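Local coordinates for protein Ifi204 (Mus musculus domesticus, PDB 5YZW) that probably senses DNA in innate immunity, through a HIN domain built of two OB folds that recognises the nucleic acid, at residues M32-V37 with R45-D50. Sequence-based numbering, arbitrary orientation.
Sequences MFHATV and RVKVFD
F33 and A35 pair with V48 and V46 through four backbone hydrogen bonds, the ladder of an antiparallel β-hairpin. The short strands run at 150° to each other. V46 N to A35 O is the shortest of the four, 2.8 Å. V46 O is held by A35 N and by a water, which also bonds H34 ND1 at 2.7 Å in the plane of the imidazole.

F33, A35, V46 and V48 share one face. F33 CG sits between its backbone N and carbonyl carbon (chi1 59°), which lays the ring across V48. V48 CB stands over one ring face, 3.7 Å from the centroid, in a CH-pi contact. V48 CG1 reaches F33 CZ at 3.4 Å. An alanine at F33 would probably leave a gap over V48 and deprive F57 of its edge-to-face partner. V37 CG2 meets V46 CG2 at 3.7 Å, the side chains crossing at about a right angle.

H34 and K47 lie side by side on the other face, and H34 CE1 is 3.7 Å from K47 CG. Both polar ends go to H187, NE2 to its O and NZ to its ND1. M32 bends at chi3 (-79°). M32 CE touches F49 CE1 at 3.8 Å, and SD lies obliquely to the F49 ring, 5.0 Å from its centroid, in a Met-aromatic contact.

The hairpin belongs to the N-terminal OB-type sheet of the HIN domain. Strand 11-25 flanks segment 32-37, and strand 74-77 runs parallel beside strand 43-48.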
loop_
_atom_site.group_PDB
_atom_site.type_symbol
_atom_site.label_atom_id
_atom_site.label_comp_id
_atom_site.label_asym_id
_atom_site.label_seq_id
_atom_site.Cartn_x
_atom_site.Cartn_y
_atom_site.Cartn_z
ATOM N N MET A 32 9.109 8.030 1.577
ATOM C CA MET A 32 7.810 7.721 2.156
ATOM C C MET A 32 7.827 6.257 2.579
ATOM O O MET A 32 8.723 5.500 2.193
ATOM C CB MET A 32 6.689 8.011 1.152
ATOM C CG MET A 32 6.518 6.911 0.119
ATOM S SD MET A 32 5.312 7.321 -1.144
ATOM C CE MET A 32 3.784 6.970 -0.258
ATOM N N PHE A 33 6.852 5.864 3.414
ATOM C CA PHE A 33 6.488 4.455 3.529
ATOM C C PHE A 33 4.975 4.331 3.639
ATOM O O PHE A 33 4.249 5.323 3.802
ATOM C CB PHE A 33 7.197 3.725 4.685
ATOM C CG PHE A 33 6.941 4.320 6.055
ATOM C CD1 PHE A 33 5.828 3.938 6.796
ATOM C CD2 PHE A 33 7.823 5.224 6.606
ATOM C CE1 PHE A 33 5.586 4.468 8.097
ATOM C CE2 PHE A 33 7.595 5.770 7.895
ATOM C CZ PHE A 33 6.473 5.387 8.628
ATOM N N HIS A 34 4.502 3.090 3.506
ATOM C CA HIS A 34 3.089 2.741 3.583
ATOM C C HIS A 34 2.844 1.974 4.874
ATOM O O HIS A 34 3.706 1.210 5.324
ATOM C CB HIS A 34 2.653 1.866 2.398
ATOM C CG HIS A 34 2.491 2.604 1.107
ATOM N ND1 HIS A 34 1.296 3.170 0.711
ATOM C CD2 HIS A 34 3.364 2.830 0.098
ATOM C CE1 HIS A 34 1.453 3.741 -0.470
ATOM N NE2 HIS A 34 2.701 3.556 -0.861
ATOM N N ALA A 35 1.672 2.182 5.471
ATOM C CA ALA A 35 1.268 1.457 6.664
ATOM C C ALA A 35 -0.206 1.120 6.553
ATOM O O ALA A 35 -0.984 1.856 5.932
ATOM C CB ALA A 35 1.508 2.269 7.954
ATOM N N THR A 36 -0.583 -0.004 7.155
ATOM C CA THR A 36 -1.976 -0.333 7.424
ATOM C C THR A 36 -2.212 -0.215 8.928
ATOM O O THR A 36 -1.395 -0.708 9.717
ATOM C CB THR A 36 -2.297 -1.737 6.909
ATOM O OG1 THR A 36 -2.183 -1.739 5.480
ATOM C CG2 THR A 36 -3.714 -2.133 7.280
ATOM N N VAL A 37 -3.261 0.513 9.328
ATOM C CA VAL A 37 -3.563 0.738 10.746
ATOM C C VAL A 37 -5.048 0.487 10.965
ATOM O O VAL A 37 -5.822 0.366 10.015
ATOM C CB VAL A 37 -3.192 2.151 11.247
ATOM C CG1 VAL A 37 -1.717 2.447 11.043
ATOM C CG2 VAL A 37 -4.085 3.226 10.620
ATOM N N ARG A 45 -5.480 2.813 5.238
ATOM C CA ARG A 45 -4.205 2.764 4.543
ATOM C C ARG A 45 -3.548 4.134 4.633
ATOM O O ARG A 45 -4.172 5.146 4.314
ATOM C CB ARG A 45 -4.416 2.324 3.091
ATOM C CG ARG A 45 -4.432 0.826 2.971
ATOM C CD ARG A 45 -5.147 0.348 1.704
ATOM N NE ARG A 45 -5.313 -1.103 1.715
ATOM C CZ ARG A 45 -5.532 -1.844 0.633
ATOM N NH1 ARG A 45 -5.612 -1.274 -0.564
ATOM N NH2 ARG A 45 -5.669 -3.157 0.751
ATOM N N VAL A 46 -2.307 4.161 5.110
ATOM C CA VAL A 46 -1.614 5.381 5.495
ATOM C C VAL A 46 -0.400 5.570 4.601
ATOM O O VAL A 46 0.384 4.633 4.404
ATOM C CB VAL A 46 -1.171 5.337 6.972
ATOM C CG1 VAL A 46 -0.475 6.645 7.362
ATOM C CG2 VAL A 46 -2.371 5.079 7.871
ATOM N N LYS A 47 -0.223 6.794 4.114
ATOM C CA LYS A 47 0.981 7.238 3.433
ATOM C C LYS A 47 1.729 8.189 4.354
ATOM O O LYS A 47 1.206 9.253 4.713
ATOM C CB LYS A 47 0.629 7.928 2.120
ATOM C CG LYS A 47 0.336 6.961 0.978
ATOM C CD LYS A 47 -0.381 7.681 -0.177
ATOM C CE LYS A 47 -0.508 6.788 -1.425
ATOM N NZ LYS A 47 -1.133 7.560 -2.526
ATOM N N VAL A 48 2.941 7.804 4.742
ATOM C CA VAL A 48 3.764 8.556 5.681
ATOM C C VAL A 48 4.879 9.205 4.884
ATOM O O VAL A 48 5.774 8.513 4.373
ATOM C CB VAL A 48 4.316 7.655 6.790
ATOM C CG1 VAL A 48 5.229 8.452 7.713
ATOM C CG2 VAL A 48 3.146 7.019 7.565
ATOM N N PHE A 49 4.826 10.536 4.762
ATOM C CA PHE A 49 5.818 11.275 3.985
ATOM C C PHE A 49 6.936 11.895 4.825
ATOM O O PHE A 49 7.871 12.462 4.250
ATOM C CB PHE A 49 5.127 12.368 3.161
ATOM C CG PHE A 49 4.184 11.826 2.124
ATOM C CD1 PHE A 49 4.673 11.237 0.963
ATOM C CD2 PHE A 49 2.807 11.878 2.318
ATOM C CE1 PHE A 49 3.809 10.727 0.001
ATOM C CE2 PHE A 49 1.946 11.374 1.363
ATOM C CZ PHE A 49 2.452 10.797 0.198
ATOM N N ASP A 50 6.866 11.812 6.160
ATOM C CA ASP A 50 7.992 12.138 7.042
ATOM C C ASP A 50 8.509 10.816 7.602
ATOM O O ASP A 50 7.987 10.306 8.601
ATOM C CB ASP A 50 7.572 13.089 8.165
ATOM C CG ASP A 50 8.755 13.617 8.966
ATOM O OD1 ASP A 50 9.871 13.060 8.856
ATOM O OD2 ASP A 50 8.564 14.589 9.725
HETATM O O HOH W 1 -0.670 2.631 2.480
HETATM O O HOH W 2 -4.743 -2.955 3.932
#